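Local coordinates for hypothetical protein MerP (Cupriavidus metallidurans, PDB 1OSD) that probably binds mercuric ions in the periplasm as part of bacterial mercury resistance, through a pair of cysteines that form a disulfide in this oxidised form, at residues Lys59-Ala62 with Pro67-Val70; Pro10-Thr13 with Cys17-Thr20. All blocks are in the same frame, centred on the assembly; numbering follows the deposited sequence.

Contact 2 comes first along the chain: it spans the loop that leaves strand 2-8 and enters helix 17-26, and both of its segments precede those of contact 1 in the sequence. Contact 1 then spans the loop from helix 54-63 into the edge strand 69-70. Their centres lie 11 Å apart, and the two meet where Pro67 O packs against Pro10 CD at 3.8 Å. Both belong to the same ferredoxin-like heavy-metal-associated domain, a four-stranded antiparallel sheet with two helices. Contact 2 carries one cysteine of the disulfide-linked pair, whereas contact 1 joins the two ends of the neighbouring loop, whose Tyr66 touches Cys17, so the two loops lie side by side around the cysteine region.

Contact 1 of 2, residues Lys59-Ala62 with Pro67-Val70; sequences KATA and PSSV
Thr61 and Ser68 join hydroxyl to hydroxyl: Ser68 OG donates to Thr61 OG1 at 2.9 Å, linking the last turn of helix 54-63 to the chain just before strand 69-70. Both oxygens sit between their own backbone N and carbonyl carbon (chi1 67° for Thr61, 71° for Ser68), a rotation that brings each hydroxyl round to face the other. The Thr61 methyl, CG2, is set beside the backbone N and passes 4.0 Å from Ser68 OG, giving that oxygen an apolar neighbour as well. Buried Thr61 OG1 accepts the serine's bond and has two carbonyl oxygens within hydrogen-bonding range, Thr58 O one turn back in the helix and Tyr66 O in the loop, which its one proton must share or choose between. The contact closes the final helix-to-strand connection of the ferredoxin-like fold, and Ser69 pairs through its backbone with Ser8 of the adjacent strand 2-8. Next to the hydroxyl pair, Ala62 lies against the proline ring. Its CB stands 3.9 Å from Pro67 CG, while Ala62 CA comes within 3.6 Å of Pro67 N. Ser68 also touches Leu7 and Thr58, which places its side chain between strand 2-8 and the helix.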
loop_
_atom_site.group_PDB
_atom_site.type_symbol
_atom_site.label_atom_id
_atom_site.label_comp_id
_atom_site.label_asym_id
_atom_site.label_seq_id
_atom_site.Cartn_x
_atom_site.Cartn_y
_atom_site.Cartn_z
ATOM N N LYS A 59 -5.732 -5.454 -2.474
ATOM C CA LYS A 59 -7.154 -5.174 -2.731
ATOM C C LYS A 59 -7.454 -3.752 -2.302
ATOM O O LYS A 59 -8.093 -3.029 -2.999
ATOM C CB LYS A 59 -8.102 -6.168 -2.085
ATOM C CG LYS A 59 -9.543 -5.667 -1.837
ATOM C CD LYS A 59 -10.697 -6.181 -2.796
ATOM C CE LYS A 59 -12.028 -6.551 -1.971
ATOM N NZ LYS A 59 -12.568 -5.493 -1.002
ATOM N N ALA A 60 -7.001 -3.284 -1.155
ATOM C CA ALA A 60 -7.366 -1.935 -0.786
ATOM C C ALA A 60 -6.940 -0.884 -1.853
ATOM O O ALA A 60 -7.604 0.179 -2.054
ATOM C CB ALA A 60 -6.704 -1.607 0.571
ATOM N N THR A 61 -5.725 -1.071 -2.415
ATOM C CA THR A 61 -5.160 -0.094 -3.376
ATOM C C THR A 61 -5.959 -0.166 -4.665
ATOM O O THR A 61 -6.353 0.894 -5.245
ATOM C CB THR A 61 -3.633 -0.281 -3.619
ATOM O OG1 THR A 61 -3.324 -1.510 -4.307
ATOM C CG2 THR A 61 -2.868 -0.368 -2.268
ATOM N N ALA A 62 -6.306 -1.397 -5.064
ATOM C CA ALA A 62 -7.019 -1.533 -6.380
ATOM C C ALA A 62 -8.393 -0.894 -6.256
ATOM O O ALA A 62 -8.838 -0.118 -7.125
ATOM C CB ALA A 62 -7.169 -3.010 -6.822
ATOM N N PRO A 67 -4.254 -0.559 -8.546
ATOM C CA PRO A 67 -3.854 -1.948 -8.338
ATOM C C PRO A 67 -2.349 -2.035 -8.033
ATOM O O PRO A 67 -1.654 -1.231 -8.580
ATOM C CB PRO A 67 -4.274 -2.633 -9.684
ATOM C CG PRO A 67 -5.479 -1.841 -10.096
ATOM C CD PRO A 67 -5.004 -0.433 -9.802
ATOM N N SER A 68 -1.895 -2.980 -7.211
ATOM C CA SER A 68 -0.482 -3.072 -6.874
ATOM C C SER A 68 -0.093 -4.532 -6.713
ATOM O O SER A 68 -0.932 -5.356 -6.768
ATOM C CB SER A 68 -0.217 -2.272 -5.644
ATOM O OG SER A 68 -0.774 -2.899 -4.480
ATOM N N SER A 69 1.206 -4.809 -6.643
ATOM C CA SER A 69 1.853 -6.103 -6.461
ATOM C C SER A 69 3.092 -5.864 -5.622
ATOM O O SER A 69 3.528 -4.774 -5.461
ATOM C CB SER A 69 2.274 -6.645 -7.781
ATOM O OG SER A 69 3.022 -5.695 -8.502
ATOM N N VAL A 70 3.683 -6.924 -5.110
ATOM C CA VAL A 70 4.997 -6.883 -4.370
ATOM C C VAL A 70 6.032 -6.394 -5.340
ATOM O O VAL A 70 6.039 -6.846 -6.459
ATOM C CB VAL A 70 5.321 -8.352 -3.850
ATOM C CG1 VAL A 70 6.709 -8.500 -3.280
ATOM C CG2 VAL A 70 4.387 -8.645 -2.846
#

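Contact 2 of 2, residues Pro10-Thr13 with Cys17-Thr20; sequences PGMT and CPIT
Met12 reaches across to Cys17 and Pro18, the first two residues of helix 17-26, and its side chain makes the closest approaches between the two segments. At its root, Met12 CA lies 4.0 Å from Cys17 CB. From CB the chain turns so that CG is anti to the backbone N, chi1 -167°, and this carries CG over to the helix start. There Met12 CG meets Cys17 CB at 3.8 Å and comes within 3.9 Å of Pro18 N, fitting against the junction of the two residues. The sulfur goes on to the proline ring, with Met12 SD 3.9 Å from Pro18 CG, the two side chains crossing at a slant. The chain bends at chi2 and again at chi3 (-70°), and CE turns away from the proline ring. Met12 was modelled in two conformers, so this course of the chain is that of one of them.

The backbone folds tightly here too. Met12 is the centre of an inverse gamma turn, with a weak hydrogen bond of 3.0 Å from Thr13 N to Gly11 O. Cys17 SG, anti to its carbonyl carbon at chi1 -76°, points back toward this turn and lies 4.2 Å from Thr13 N. Its covalent partner is Cys14 SG, in a CxxC arrangement at a helix start; in this family the reduced pair is expected to hold the metal.

Around the contact, Cys17 and Thr20 touch Tyr66 in the loop that follows helix 54-63. Pro18 packs on Phe38 and Thr13 on Arg41, both in the loop joining strands 31-37 and 42-48, while segment 10-13 itself leads from strand 2-8 towards helix 17-26.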
loop_
_atom_site.group_PDB
_atom_site.type_symbol
_atom_site.label_atom_id
_atom_site.label_comp_id
_atom_site.label_asym_id
_atom_site.label_seq_id
_atom_site.Cartn_x
_atom_site.Cartn_y
_atom_site.Cartn_z
ATOM N N PRO A 10 1.839 1.077 -10.130
ATOM C CA PRO A 10 2.197 1.685 -11.440
ATOM C C PRO A 10 1.325 2.846 -11.870
ATOM O O PRO A 10 1.760 3.727 -12.620
ATOM C CB PRO A 10 2.153 0.506 -12.424
ATOM C CG PRO A 10 1.343 -0.589 -11.712
ATOM C CD PRO A 10 1.660 -0.394 -10.220
ATOM N N GLY A 11 0.086 2.872 -11.389
ATOM C CA GLY A 11 -0.770 3.998 -11.616
ATOM C C GLY A 11 -0.703 5.266 -10.811
ATOM O O GLY A 11 -1.546 6.194 -11.052
ATOM N N MET A 12 0.209 5.300 -9.862
ATOM C CA MET A 12 0.473 6.413 -8.980
ATOM C C MET A 12 1.267 7.540 -9.716
ATOM O O MET A 12 2.459 7.755 -9.490
ATOM C CB MET A 12 1.222 5.868 -7.743
ATOM C CG MET A 12 1.338 6.806 -6.560
ATOM S SD MET A 12 2.927 6.695 -5.754
ATOM C CE MET A 12 2.750 5.056 -5.010
ATOM N N THR A 13 0.573 8.224 -10.635
ATOM C CA THR A 13 1.182 9.178 -11.526
ATOM C C THR A 13 0.731 10.622 -11.323
ATOM O O THR A 13 1.221 11.497 -12.018
ATOM C CB THR A 13 0.908 8.792 -13.002
ATOM O OG1 THR A 13 -0.533 8.748 -13.255
ATOM C CG2 THR A 13 1.499 7.432 -13.281
ATOM N N CYS A 17 -1.886 11.288 -5.654
ATOM C CA CYS A 17 -1.974 9.835 -5.733
ATOM C C CYS A 17 -1.218 9.151 -4.628
ATOM O O CYS A 17 -1.684 8.111 -4.119
ATOM C CB CYS A 17 -1.500 9.327 -7.134
ATOM S SG CYS A 17 -2.733 9.577 -8.494
ATOM N N PRO A 18 -0.016 9.656 -4.243
ATOM C CA PRO A 18 0.658 9.057 -3.054
ATOM C C PRO A 18 -0.269 9.066 -1.839
ATOM O O PRO A 18 -0.352 8.072 -1.099
ATOM C CB PRO A 18 1.920 9.925 -2.885
ATOM C CG PRO A 18 2.238 10.237 -4.343
ATOM C CD PRO A 18 0.852 10.664 -4.894
ATOM N N ILE A 19 -0.975 10.166 -1.654
ATOM C CA ILE A 19 -1.825 10.273 -0.492
ATOM C C ILE A 19 -3.100 9.456 -0.584
ATOM O O ILE A 19 -3.558 8.889 0.423
ATOM C CB ILE A 19 -2.028 11.743 -0.148
ATOM C CG1 ILE A 19 -0.666 12.282 0.436
ATOM C CG2 ILE A 19 -3.251 11.925 0.774
ATOM C CD1 ILE A 19 -0.739 13.509 1.218
ATOM N N THR A 20 -3.575 9.300 -1.785
ATOM C CA THR A 20 -4.718 8.505 -2.062
ATOM C C THR A 20 -4.400 7.098 -1.618
ATOM O O THR A 20 -5.245 6.431 -1.001
ATOM C CB THR A 20 -5.155 8.572 -3.531
ATOM O OG1 THR A 20 -5.670 9.876 -3.877
ATOM C CG2 THR A 20 -6.364 7.571 -3.773
#